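Local coordinates for putative cell invasion protein with MAC/Perforin domain (PDB 3KK7) that is of unproven function but carries a membrane-attack complex/perforin domain, and so probably belongs to the pore-forming or cell-invasion proteins of a gut symbiont, at residues Gly70-Ala75 against Lys296-Ala301; Lys83-Arg88 against Ala185-Glu190; Asn248-Trp253 against Ile274-Glu279; Ile409-Asp414 against Gln470-Asp475. All coordinates share one frame; numbering follows the deposited sequence.

In the fold
Interactions 1, 2 and 3 lie in the MACPF range, interaction 4 in the D2 range. All four are partly buried, but 2 and 4 include exposed residues (Arg88; Pro413 and Asn473), while 1 and 3 have none among those touching. Interaction 1 ties a loop to the end of strand 288-298 through a salt bridge and apolar carbons; interaction 3 lies just before helix 278-285, which leads into that strand, and rests on one backbone hydrogen bond with a weak water bridge. Interaction 2 packs one tyrosine on helix 82-88, without a direct hydrogen bond. Interaction 4, with two parallel strands, buries the largest surface and has the most hydrogen bonds, three backbone and one side-chain.

Interaction 1: residues Gly70-Ala75 against Lys296-Ala301; sequences GDFANA and KTLGGA
An Asx turn at the head of a short 3-10 segment, residues 72-74, meets the last residues of strand 288-298 in the large antiparallel sheet of the MACPF domain. The loop presents two side chains, Asp71 and Phe72, and the strand answers with Lys296 and Leu298, which lie on the same side of it. Asp71 has CG anti to the backbone N (chi1 178°), so its carboxylate reaches across to the strand. Lys296 runs out with CG also anti, bends at chi3, and meets the carboxylate at about a right angle. Its NZ takes the syn lone pair of Asp71 OD2 in a salt bridge, Lys296 NZ to Asp71 OD2 2.7 Å. Thr66 OG1 also hydrogen-bonds to that oxygen, so OD2 is held by two partners. Leu298 lies crosswise to Asp71 too, with its CD1 3.9 Å from Asp71 CA. Phe72 has CG in the crowded position between backbone N and carbonyl carbon (chi1 75°); from there its ring slides past Leu298 in the opposite direction, CE2 coming to 3.6 Å from Leu298 CD2. Beyond this contact the ring also touches Phe55 and, on strand 334-338, Thr334 and Met335. Leu298 CD2 is thus shared between an aromatic carbon and a carboxylate, and the apolar packing runs directly alongside the ion pair. The second oxygen serves the turn itself: Ala73 N donates to Asp71 OD1 at 2.9 Å, approaching from above the carboxylate plane, 49° out of it.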
loop_
_atom_site.group_PDB
_atom_site.type_symbol
_atom_site.label_atom_id
_atom_site.label_comp_id
_atom_site.label_asym_id
_atom_site.label_seq_id
_atom_site.Cartn_x
_atom_site.Cartn_y
_atom_site.Cartn_z
ATOM N N GLY A 70 15.243 1.353 0.961
ATOM C CA GLY A 70 15.562 2.724 1.340
ATOM C C GLY A 70 16.175 3.587 0.250
ATOM O O GLY A 70 16.497 4.747 0.493
ATOM N N ASP A 71 16.319 3.017 -0.945
ATOM C CA ASP A 71 16.833 3.699 -2.127
ATOM C C ASP A 71 15.889 4.858 -2.503
ATOM O O ASP A 71 14.705 4.637 -2.733
ATOM C CB ASP A 71 16.925 2.648 -3.258
ATOM C CG ASP A 71 17.413 3.202 -4.606
ATOM O OD1 ASP A 71 17.522 4.435 -4.808
ATOM O OD2 ASP A 71 17.674 2.346 -5.485
ATOM N N PHE A 72 16.441 6.068 -2.603
ATOM C CA PHE A 72 15.679 7.259 -2.937
ATOM C C PHE A 72 14.903 7.134 -4.241
ATOM O O PHE A 72 13.843 7.725 -4.372
ATOM C CB PHE A 72 16.576 8.505 -2.978
ATOM C CG PHE A 72 17.445 8.594 -4.189
ATOM C CD1 PHE A 72 16.983 9.221 -5.342
ATOM C CD2 PHE A 72 18.720 8.060 -4.186
ATOM C CE1 PHE A 72 17.783 9.323 -6.475
ATOM C CE2 PHE A 72 19.532 8.143 -5.331
ATOM C CZ PHE A 72 19.058 8.777 -6.476
ATOM N N ALA A 73 15.427 6.380 -5.204
ATOM C CA ALA A 73 14.731 6.142 -6.471
ATOM C C ALA A 73 13.320 5.526 -6.269
ATOM O O ALA A 73 12.456 5.705 -7.093
ATOM C CB ALA A 73 15.581 5.239 -7.382
ATOM N N ASN A 74 13.103 4.775 -5.196
ATOM C CA ASN A 74 11.808 4.165 -4.948
ATOM C C ASN A 74 10.801 5.130 -4.318
ATOM O O ASN A 74 9.635 4.769 -4.125
ATOM C CB ASN A 74 11.961 2.939 -4.044
ATOM C CG ASN A 74 12.849 1.863 -4.649
ATOM O OD1 ASN A 74 12.954 1.731 -5.869
ATOM N ND2 ASN A 74 13.502 1.089 -3.787
ATOM N N ALA A 75 11.259 6.327 -3.948
ATOM C CA ALA A 75 10.352 7.382 -3.490
ATOM C C ALA A 75 9.599 7.879 -4.713
ATOM O O ALA A 75 10.224 8.244 -5.699
ATOM C CB ALA A 75 11.142 8.515 -2.862
ATOM N N LYS A 296 25.854 0.285 -7.394
ATOM C CA LYS A 296 25.122 1.519 -7.627
ATOM C C LYS A 296 25.360 2.394 -6.428
ATOM O O LYS A 296 25.257 1.913 -5.298
ATOM C CB LYS A 296 23.612 1.283 -7.767
ATOM C CG LYS A 296 22.846 2.585 -8.181
ATOM C CD LYS A 296 21.357 2.378 -8.567
ATOM C CE LYS A 296 20.437 2.175 -7.378
ATOM N NZ LYS A 296 19.008 2.287 -7.806
ATOM N N THR A 297 25.682 3.668 -6.651
ATOM C CA THR A 297 25.887 4.601 -5.547
ATOM C C THR A 297 24.662 5.482 -5.453
ATOM O O THR A 297 24.011 5.766 -6.458
ATOM C CB THR A 297 27.156 5.442 -5.703
ATOM O OG1 THR A 297 27.179 6.061 -6.990
ATOM C CG2 THR A 297 28.388 4.585 -5.546
ATOM N N LEU A 298 24.327 5.855 -4.222
ATOM C CA LEU A 298 23.195 6.717 -3.931
ATOM C C LEU A 298 23.769 7.992 -3.353
ATOM O O LEU A 298 24.404 7.948 -2.293
ATOM C CB LEU A 298 22.271 6.090 -2.903
ATOM C CG LEU A 298 21.609 4.772 -3.268
ATOM C CD1 LEU A 298 20.622 4.404 -2.178
ATOM C CD2 LEU A 298 20.907 4.855 -4.576
ATOM N N GLY A 299 23.570 9.110 -4.050
ATOM C CA GLY A 299 24.075 10.399 -3.599
ATOM C C GLY A 299 25.538 10.570 -3.922
ATOM O O GLY A 299 26.134 9.750 -4.608
ATOM N N GLY A 300 26.115 11.648 -3.407
ATOM C CA GLY A 300 27.517 11.994 -3.683
ATOM C C GLY A 300 27.715 12.356 -5.136
ATOM O O GLY A 300 26.759 12.664 -5.839
ATOM N N ALA A 301 28.965 12.320 -5.581
ATOM C CA ALA A 301 29.311 12.608 -6.963
ATOM C C ALA A 301 30.411 11.654 -7.318
ATOM O O ALA A 301 30.962 11.012 -6.430
ATOM C CB ALA A 301 29.776 14.032 -7.108
#

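Interaction 2: residues Lys83-Arg88 against Ala185-Glu190; sequences KKLLER and ADYLDE. With EDO (1,2-ethanediol), chain E.
Tyr187, at the C-terminal end of helix 177-186, carries nearly all of this contact by laying its ring against helix 82-88. Its CB points toward that helix, and CG stands anti to the carbonyl carbon (chi1 -63°), which brings the ring against Leu85. There Leu85 CD1 sits over one face in a CH-pi contact, 4.1 Å from the centroid of the Tyr187 ring and 17° off the normal. Further along, Tyr187 CD1 comes to 3.6 Å from Leu85 CA, in contact with the helix backbone. The aliphatic part of Lys84 crosses the ring at about a right angle, its CD 4.0 Å from Tyr187 CD1, before its NZ goes on to hydrogen-bond Asn486. CE1 lies beside the carbonyl of Lys84, with Lys84 O 3.9 Å away. At the tip, Tyr187 OH meets the aliphatic part of Arg88, 3.4 Å from Arg88 CG, and shares a very short hydrogen bond of 2.5 Å with O1 of a 1,2-ethanediol molecule, probably from the crystallisation liquor. That O1 lies in the plane of the ring at its edge and over one face of the Arg88 guanidinium, which stands 87° to the tyrosine ring. An alanine in place of Tyr187 would remove the ring and its hydroxyl, and would probably loosen the packing of Leu85 and the Lys84 methylenes. Tyr89 also touches the Tyr187 side chain, and its OH hydrogen-bonds the same diol, while Tyr187 and Asn81 are joined through their backbones. Tyr187 thus bridges helix 82-88 to helix 177-186, where Asp186 and Ala185 lean on helix 529-535.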
loop_
_atom_site.group_PDB
_atom_site.type_symbol
_atom_site.label_atom_id
_atom_site.label_comp_id
_atom_site.label_asym_id
_atom_site.label_seq_id
_atom_site.Cartn_x
_atom_site.Cartn_y
_atom_site.Cartn_z
ATOM N N LYS A 83 4.524 20.622 3.088
ATOM C CA LYS A 83 4.642 22.055 3.184
ATOM C C LYS A 83 3.415 22.595 3.930
ATOM O O LYS A 83 3.546 23.404 4.843
ATOM C CB LYS A 83 4.796 22.699 1.806
ATOM C CG LYS A 83 4.623 24.244 1.781
ATOM C CD LYS A 83 4.827 24.825 0.372
ATOM C CE LYS A 83 4.998 26.354 0.379
ATOM N NZ LYS A 83 3.718 27.099 0.566
ATOM N N LYS A 84 2.230 22.147 3.550
ATOM C CA LYS A 84 1.021 22.623 4.217
ATOM C C LYS A 84 0.975 22.199 5.688
ATOM O O LYS A 84 0.617 22.986 6.555
ATOM C CB LYS A 84 -0.229 22.132 3.505
ATOM C CG LYS A 84 -1.526 22.821 3.972
ATOM C CD LYS A 84 -2.751 22.102 3.411
ATOM C CE LYS A 84 -4.031 22.844 3.757
ATOM N NZ LYS A 84 -4.955 22.896 2.561
ATOM N N LEU A 85 1.345 20.962 5.963
ATOM C CA LEU A 85 1.323 20.447 7.330
ATOM C C LEU A 85 2.255 21.241 8.221
ATOM O O LEU A 85 1.884 21.611 9.322
ATOM C CB LEU A 85 1.701 18.958 7.370
ATOM C CG LEU A 85 1.808 18.262 8.737
ATOM C CD1 LEU A 85 0.475 18.129 9.435
ATOM C CD2 LEU A 85 2.457 16.885 8.529
ATOM N N LEU A 86 3.451 21.530 7.738
ATOM C CA LEU A 86 4.463 22.142 8.602
ATOM C C LEU A 86 4.201 23.613 8.811
ATOM O O LEU A 86 4.595 24.183 9.811
ATOM C CB LEU A 86 5.874 21.885 8.075
ATOM C CG LEU A 86 6.285 20.410 8.052
ATOM C CD1 LEU A 86 7.668 20.281 7.392
ATOM C CD2 LEU A 86 6.219 19.694 9.446
ATOM N N GLU A 87 3.489 24.216 7.881
ATOM C CA GLU A 87 3.024 25.576 8.050
ATOM C C GLU A 87 2.053 25.773 9.228
ATOM O O GLU A 87 1.980 26.863 9.799
ATOM C CB GLU A 87 2.416 26.079 6.741
ATOM C CG GLU A 87 3.521 26.630 5.790
ATOM C CD GLU A 87 3.067 26.770 4.348
ATOM O OE1 GLU A 87 1.855 26.570 4.060
ATOM O OE2 GLU A 87 3.946 27.092 3.514
ATOM N N ARG A 88 1.346 24.714 9.601
ATOM C CA ARG A 88 0.428 24.734 10.739
ATOM C C ARG A 88 1.058 24.087 12.003
ATOM O O ARG A 88 0.966 24.642 13.098
ATOM C CB ARG A 88 -0.839 23.996 10.332
ATOM C CG ARG A 88 -1.912 23.917 11.369
ATOM C CD ARG A 88 -2.550 25.231 11.643
ATOM N NE ARG A 88 -3.589 24.957 12.620
ATOM C CZ ARG A 88 -4.887 24.896 12.364
ATOM N NH1 ARG A 88 -5.358 25.179 11.159
ATOM N NH2 ARG A 88 -5.720 24.579 13.338
ATOM N N ALA A 185 -7.461 13.571 7.318
ATOM C CA ALA A 185 -8.568 14.539 7.240
ATOM C C ALA A 185 -8.305 15.795 6.405
ATOM O O ALA A 185 -9.200 16.242 5.659
ATOM C CB ALA A 185 -8.967 14.971 8.697
ATOM N N ASP A 186 -7.104 16.360 6.537
ATOM C CA ASP A 186 -6.832 17.713 6.034
ATOM C C ASP A 186 -5.498 17.977 5.313
ATOM O O ASP A 186 -5.376 18.986 4.679
ATOM C CB ASP A 186 -6.947 18.694 7.216
ATOM C CG ASP A 186 -8.392 19.089 7.529
ATOM O OD1 ASP A 186 -8.994 19.783 6.687
ATOM O OD2 ASP A 186 -8.926 18.741 8.609
ATOM N N TYR A 187 -4.514 17.081 5.375
ATOM C CA TYR A 187 -3.184 17.385 4.851
ATOM C C TYR A 187 -2.660 16.460 3.731
ATOM O O TYR A 187 -1.448 16.415 3.453
ATOM C CB TYR A 187 -2.205 17.469 6.027
ATOM C CG TYR A 187 -2.580 18.606 6.946
ATOM C CD1 TYR A 187 -2.173 19.914 6.663
ATOM C CD2 TYR A 187 -3.406 18.400 8.050
ATOM C CE1 TYR A 187 -2.550 20.977 7.447
ATOM C CE2 TYR A 187 -3.786 19.477 8.852
ATOM C CZ TYR A 187 -3.340 20.764 8.537
ATOM O OH TYR A 187 -3.669 21.833 9.338
ATOM N N LEU A 188 -3.573 15.769 3.050
ATOM C CA LEU A 188 -3.188 14.932 1.933
ATOM C C LEU A 188 -2.920 15.752 0.668
ATOM O O LEU A 188 -3.532 16.786 0.422
ATOM C CB LEU A 188 -4.243 13.861 1.660
ATOM C CG LEU A 188 -4.470 12.843 2.784
ATOM C CD1 LEU A 188 -5.699 11.959 2.424
ATOM C CD2 LEU A 188 -3.184 12.006 3.043
ATOM N N ASP A 189 -1.958 15.279 -0.120
ATOM C CA ASP A 189 -1.626 15.904 -1.377
ATOM C C ASP A 189 -2.855 15.784 -2.273
ATOM O O ASP A 189 -3.509 14.726 -2.296
ATOM C CB ASP A 189 -0.408 15.201 -1.978
ATOM C CG ASP A 189 -0.163 15.579 -3.412
ATOM O OD1 ASP A 189 0.601 16.520 -3.647
ATOM O OD2 ASP A 189 -0.771 14.944 -4.295
ATOM N N GLU A 190 -3.193 16.844 -2.999
ATOM C CA GLU A 190 -4.406 16.799 -3.814
ATOM C C GLU A 190 -4.336 15.737 -4.955
ATOM O O GLU A 190 -5.356 15.176 -5.340
ATOM C CB GLU A 190 -4.772 18.183 -4.352
ATOM C CG GLU A 190 -3.710 18.748 -5.239
ATOM C CD GLU A 190 -4.020 20.143 -5.735
ATOM O OE1 GLU A 190 -5.156 20.382 -6.232
ATOM O OE2 GLU A 190 -3.100 20.991 -5.656
HETATM C C1 EDO E . -6.688 21.157 10.936
HETATM O O1 EDO E . -5.276 21.284 11.141
HETATM C C2 EDO E . -7.293 20.342 12.072
HETATM O O2 EDO E . -7.485 21.151 13.244
#

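Interaction 3: residues Asn248-Trp253 against Ile274-Glu279; sequences NASYEW and IGTKRE
Thr276 has OG1 in the crowded position between backbone N and carbonyl carbon (chi1 55°), which swings CG2 anti to the carbonyl carbon and out to the other segment. Ser250, with OG beside its own backbone N (chi1 -70°), meets this methyl: Thr276 CG2 lies 3.3 Å from Ser250 OG and is also close to the carbonyl of Ala249. Both hydroxyls are engaged beyond the pair, Ser250 OG with Ala246 O and Thr276 OG1 with Ser281 OG and Ile313 O, so the threonine turns its methyl to the serine. Alongside, Gly275 N donates to Ser250 O at 2.8 Å and 158°, arriving from above the carbonyl plane. The same carbonyl oxygen is 3.5 Å from Ile274 CG1. Tyr251 and Ile274 form an antiparallel non-hydrogen-bonded pair, their CA atoms 4.1 Å apart, in the small three-stranded sheet of 251-254, 271-274 and 318-319. Their side chains share a face but part company: the tyrosine ring leads away to strands 157-173 and 93-108, while Ile274 packs on Tyr293 and Ile295 of strand 288-298. One water donates to Ala249 O at 3.2 Å and, more weakly, to Gly275 O. At the backbone angles of Gly275 a CB would collide with the preceding carbonyl oxygen. The chemistry implies a light join: one backbone hydrogen bond helped by a weak water bridge, with side chains adding carbon-carbon and carbon-oxygen contacts but no hydrogen bond between them.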
loop_
_atom_site.group_PDB
_atom_site.type_symbol
_atom_site.label_atom_id
_atom_site.label_comp_id
_atom_site.label_asym_id
_atom_site.label_seq_id
_atom_site.Cartn_x
_atom_site.Cartn_y
_atom_site.Cartn_z
ATOM N N ASN A 248 32.870 -10.473 2.043
ATOM C CA ASN A 248 33.798 -9.890 2.989
ATOM C C ASN A 248 35.245 -9.806 2.495
ATOM O O ASN A 248 35.999 -8.969 2.981
ATOM C CB ASN A 248 33.706 -10.624 4.319
ATOM C CG ASN A 248 33.563 -9.679 5.484
ATOM O OD1 ASN A 248 32.674 -8.790 5.485
ATOM N ND2 ASN A 248 34.410 -9.869 6.513
ATOM N N ALA A 249 35.639 -10.638 1.539
ATOM C CA ALA A 249 36.968 -10.525 0.938
ATOM C C ALA A 249 36.981 -9.645 -0.313
ATOM O O ALA A 249 38.035 -9.469 -0.931
ATOM C CB ALA A 249 37.527 -11.904 0.593
ATOM N N SER A 250 35.831 -9.072 -0.669
ATOM C CA SER A 250 35.659 -8.444 -1.981
ATOM C C SER A 250 35.498 -6.948 -1.977
ATOM O O SER A 250 35.118 -6.376 -2.995
ATOM C CB SER A 250 34.458 -9.060 -2.690
ATOM O OG SER A 250 34.781 -10.383 -3.055
ATOM N N TYR A 251 35.777 -6.302 -0.850
ATOM C CA TYR A 251 35.794 -4.857 -0.845
ATOM C C TYR A 251 36.780 -4.388 0.184
ATOM O O TYR A 251 37.208 -5.155 1.013
ATOM C CB TYR A 251 34.393 -4.297 -0.612
ATOM C CG TYR A 251 33.960 -4.338 0.805
ATOM C CD1 TYR A 251 33.366 -5.476 1.330
ATOM C CD2 TYR A 251 34.147 -3.238 1.638
ATOM C CE1 TYR A 251 32.964 -5.537 2.651
ATOM C CE2 TYR A 251 33.752 -3.285 2.978
ATOM C CZ TYR A 251 33.162 -4.443 3.477
ATOM O OH TYR A 251 32.763 -4.502 4.787
ATOM N N GLU A 252 37.162 -3.125 0.110
ATOM C CA GLU A 252 38.066 -2.572 1.080
ATOM C C GLU A 252 37.636 -1.166 1.476
ATOM O O GLU A 252 37.459 -0.300 0.629
ATOM C CB GLU A 252 39.492 -2.566 0.534
ATOM C CG GLU A 252 40.528 -2.605 1.634
ATOM C CD GLU A 252 41.943 -2.458 1.120
ATOM O OE1 GLU A 252 42.265 -1.367 0.599
ATOM O OE2 GLU A 252 42.723 -3.424 1.246
ATOM N N TRP A 253 37.449 -0.958 2.772
ATOM C CA TRP A 253 37.237 0.371 3.319
ATOM C C TRP A 253 38.362 0.627 4.335
ATOM O O TRP A 253 38.285 0.169 5.473
ATOM C CB TRP A 253 35.845 0.479 3.959
ATOM C CG TRP A 253 35.337 1.893 4.130
ATOM C CD1 TRP A 253 36.051 3.053 3.980
ATOM C CD2 TRP A 253 34.020 2.293 4.535
ATOM N NE1 TRP A 253 35.252 4.142 4.238
ATOM C CE2 TRP A 253 34.003 3.707 4.577
ATOM C CE3 TRP A 253 32.847 1.598 4.841
ATOM C CZ2 TRP A 253 32.874 4.434 4.922
ATOM C CZ3 TRP A 253 31.718 2.323 5.184
ATOM C CH2 TRP A 253 31.740 3.731 5.216
ATOM N N ILE A 274 35.720 -1.781 -4.420
ATOM C CA ILE A 274 35.069 -3.091 -4.498
ATOM C C ILE A 274 35.802 -3.900 -5.573
ATOM O O ILE A 274 36.317 -3.321 -6.533
ATOM C CB ILE A 274 33.584 -2.944 -4.818
ATOM C CG1 ILE A 274 32.865 -4.269 -4.713
ATOM C CG2 ILE A 274 33.392 -2.357 -6.203
ATOM C CD1 ILE A 274 31.341 -4.101 -4.841
ATOM N N GLY A 275 35.855 -5.220 -5.391
ATOM C CA GLY A 275 36.596 -6.124 -6.272
ATOM C C GLY A 275 37.746 -6.752 -5.506
ATOM O O GLY A 275 38.251 -6.166 -4.560
ATOM N N THR A 276 38.147 -7.957 -5.880
ATOM C CA THR A 276 39.298 -8.603 -5.263
ATOM C C THR A 276 40.489 -8.502 -6.219
ATOM O O THR A 276 40.327 -8.192 -7.402
ATOM C CB THR A 276 39.006 -10.084 -4.992
ATOM O OG1 THR A 276 38.589 -10.707 -6.206
ATOM C CG2 THR A 276 37.912 -10.241 -3.999
ATOM N N LYS A 277 41.688 -8.737 -5.705
ATOM C CA LYS A 277 42.842 -8.983 -6.562
ATOM C C LYS A 277 43.674 -10.026 -5.868
ATOM O O LYS A 277 43.359 -10.446 -4.748
ATOM C CB LYS A 277 43.667 -7.713 -6.817
ATOM N N ARG A 278 44.708 -10.469 -6.559
ATOM C CA ARG A 278 45.748 -11.321 -5.988
ATOM C C ARG A 278 45.255 -12.313 -4.887
ATOM O O ARG A 278 44.435 -13.185 -5.173
ATOM C CB ARG A 278 46.926 -10.431 -5.510
ATOM N N GLU A 279 45.744 -12.162 -3.645
ATOM C CA GLU A 279 45.515 -13.148 -2.561
ATOM C C GLU A 279 44.037 -13.353 -2.309
ATOM O O GLU A 279 43.558 -14.503 -2.258
ATOM C CB GLU A 279 46.216 -12.713 -1.271
HETATM O O HOH W 1 39.578 -6.702 -1.499
#

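Interaction 4: residues Ile409-Asp414 against Gln470-Asp475; sequences IFSNPD and QINNVD
Four hydrogen bonds join these segments, three of them between backbones. The straightest runs from Ile471 N to Ile409 O, 2.9 Å at 175°, nearly along the C=O axis. Ser411 N donates to Ile471 O more weakly. Further along, Asn473 N donates to Ser411 O at 3.3 Å. The fourth is a side-chain bond: Ser411 OG donates to Asn472 OD1 at 3.1 Å, from above the plane of the amide carbonyl. Asn472 has CG anti to its carbonyl carbon (chi1 -64°), so its amide reaches Ser411 OG and packs against Pro413, whose CB is 3.9 Å from Asn472 CG. An alanine in place of Asn472 would remove that amide, and would probably cost Ser411 OG this hydrogen bond and Pro413 part of its packing. Strands 407-411 and 468-472 run parallel as neighbours in the mixed sheet of the D2 region, with Ile409, Ser411, Gln470 and Asn472 on one face and Phe410 and Ile471 on the other. On the latter side Val474 comes over one face of the Phe410 ring in a CH-pi contact, CG1 3.8 Å from the centroid and 23° off the normal. CG2 of the same valine meets the ring at Phe410 CD1, so both methyls press on it, while Ile471 CD1 lies 4.3 Å from Phe410 CE1. Further out, Tyr499 of strand 499-504 touches both Ile471 and Val474, and Pro398 of strand 392-401 touches Phe410. Met382 of strand 376-386 packs on Ile409, Ser411 and Gln470.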
loop_
_atom_site.group_PDB
_atom_site.type_symbol
_atom_site.label_atom_id
_atom_site.label_comp_id
_atom_site.label_asym_id
_atom_site.label_seq_id
_atom_site.Cartn_x
_atom_site.Cartn_y
_atom_site.Cartn_z
ATOM N N ILE A 409 -23.675 -3.461 3.015
ATOM C CA ILE A 409 -24.919 -4.075 3.467
ATOM C C ILE A 409 -25.654 -3.089 4.362
ATOM O O ILE A 409 -25.104 -2.666 5.363
ATOM C CB ILE A 409 -24.639 -5.347 4.324
ATOM C CG1 ILE A 409 -23.699 -6.324 3.620
ATOM C CG2 ILE A 409 -25.918 -6.079 4.643
ATOM C CD1 ILE A 409 -23.163 -7.408 4.549
ATOM N N PHE A 410 -26.883 -2.726 3.992
ATOM C CA PHE A 410 -27.765 -1.873 4.827
ATOM C C PHE A 410 -28.587 -2.791 5.738
ATOM O O PHE A 410 -29.710 -3.188 5.415
ATOM C CB PHE A 410 -28.728 -1.072 3.966
ATOM C CG PHE A 410 -28.080 -0.066 3.050
ATOM C CD1 PHE A 410 -26.717 0.062 2.927
ATOM C CD2 PHE A 410 -28.873 0.740 2.261
ATOM C CE1 PHE A 410 -26.168 1.007 2.052
ATOM C CE2 PHE A 410 -28.326 1.680 1.394
ATOM C CZ PHE A 410 -26.978 1.809 1.294
ATOM N N SER A 411 -28.018 -3.126 6.884
ATOM C CA SER A 411 -28.605 -4.124 7.772
ATOM C C SER A 411 -29.667 -3.561 8.674
ATOM O O SER A 411 -29.708 -2.353 8.914
ATOM C CB SER A 411 -27.514 -4.765 8.622
ATOM O OG SER A 411 -26.404 -3.886 8.726
ATOM N N ASN A 412 -30.526 -4.465 9.163
ATOM C CA ASN A 412 -31.574 -4.165 10.151
ATOM C C ASN A 412 -31.177 -4.869 11.448
ATOM O O ASN A 412 -31.404 -6.073 11.601
ATOM C CB ASN A 412 -32.964 -4.651 9.673
ATOM C CG ASN A 412 -33.341 -4.125 8.253
ATOM O OD1 ASN A 412 -32.474 -3.662 7.484
ATOM N ND2 ASN A 412 -34.646 -4.213 7.904
ATOM N N PRO A 413 -30.564 -4.130 12.390
ATOM C CA PRO A 413 -30.016 -4.805 13.566
ATOM C C PRO A 413 -31.099 -5.457 14.436
ATOM O O PRO A 413 -30.791 -6.362 15.212
ATOM C CB PRO A 413 -29.273 -3.683 14.297
ATOM C CG PRO A 413 -29.976 -2.436 13.901
ATOM C CD PRO A 413 -30.455 -2.662 12.495
ATOM N N ASP A 414 -32.353 -5.023 14.269
ATOM C CA ASP A 414 -33.506 -5.647 14.942
ATOM C C ASP A 414 -34.005 -6.927 14.255
ATOM O O ASP A 414 -34.987 -7.532 14.683
ATOM C CB ASP A 414 -34.661 -4.633 15.099
ATOM C CG ASP A 414 -34.538 -3.775 16.379
ATOM O OD1 ASP A 414 -33.460 -3.754 17.019
ATOM O OD2 ASP A 414 -35.538 -3.118 16.759
ATOM N N GLN A 470 -21.146 -3.771 7.138
ATOM C CA GLN A 470 -22.492 -3.578 7.699
ATOM C C GLN A 470 -22.702 -2.150 8.144
ATOM O O GLN A 470 -21.924 -1.636 8.936
ATOM C CB GLN A 470 -22.675 -4.415 8.947
ATOM C CG GLN A 470 -22.788 -5.912 8.729
ATOM C CD GLN A 470 -23.525 -6.599 9.883
ATOM O OE1 GLN A 470 -24.151 -5.948 10.719
ATOM N NE2 GLN A 470 -23.469 -7.912 9.914
ATOM N N ILE A 471 -23.753 -1.517 7.629
ATOM C CA ILE A 471 -24.200 -0.219 8.122
ATOM C C ILE A 471 -25.641 -0.382 8.601
ATOM O O ILE A 471 -26.570 -0.553 7.795
ATOM C CB ILE A 471 -24.155 0.897 7.064
ATOM C CG1 ILE A 471 -22.957 0.776 6.122
ATOM C CG2 ILE A 471 -24.127 2.266 7.767
ATOM C CD1 ILE A 471 -23.075 1.721 4.919
ATOM N N ASN A 472 -25.820 -0.353 9.919
ATOM C CA ASN A 472 -27.152 -0.500 10.524
ATOM C C ASN A 472 -27.980 0.745 10.346
ATOM O O ASN A 472 -27.438 1.848 10.275
ATOM C CB ASN A 472 -27.054 -0.745 12.026
ATOM C CG ASN A 472 -26.363 -2.034 12.370
ATOM O OD1 ASN A 472 -26.509 -3.042 11.669
ATOM N ND2 ASN A 472 -25.628 -2.028 13.479
ATOM N N ASN A 473 -29.298 0.562 10.306
ATOM C CA ASN A 473 -30.232 1.680 10.313
ATOM C C ASN A 473 -29.931 2.724 9.242
ATOM O O ASN A 473 -29.978 3.930 9.521
ATOM C CB ASN A 473 -30.217 2.346 11.690
ATOM C CG ASN A 473 -30.375 1.353 12.811
ATOM O OD1 ASN A 473 -31.099 0.371 12.672
ATOM N ND2 ASN A 473 -29.705 1.595 13.930
ATOM N N VAL A 474 -29.605 2.273 8.030
ATOM C CA VAL A 474 -29.364 3.212 6.944
ATOM C C VAL A 474 -30.693 3.825 6.608
ATOM O O VAL A 474 -31.689 3.117 6.501
ATOM C CB VAL A 474 -28.758 2.570 5.704
ATOM C CG1 VAL A 474 -28.979 3.470 4.495
ATOM C CG2 VAL A 474 -27.271 2.307 5.922
ATOM N N ASP A 475 -30.703 5.150 6.490
ATOM C CA ASP A 475 -31.921 5.908 6.235
ATOM C C ASP A 475 -31.547 7.159 5.449
ATOM O O ASP A 475 -31.040 8.146 5.989
ATOM C CB ASP A 475 -32.650 6.238 7.554
ATOM C CG ASP A 475 -33.917 7.110 7.360
ATOM O OD1 ASP A 475 -34.063 7.826 6.338
ATOM O OD2 ASP A 475 -34.758 7.092 8.279
#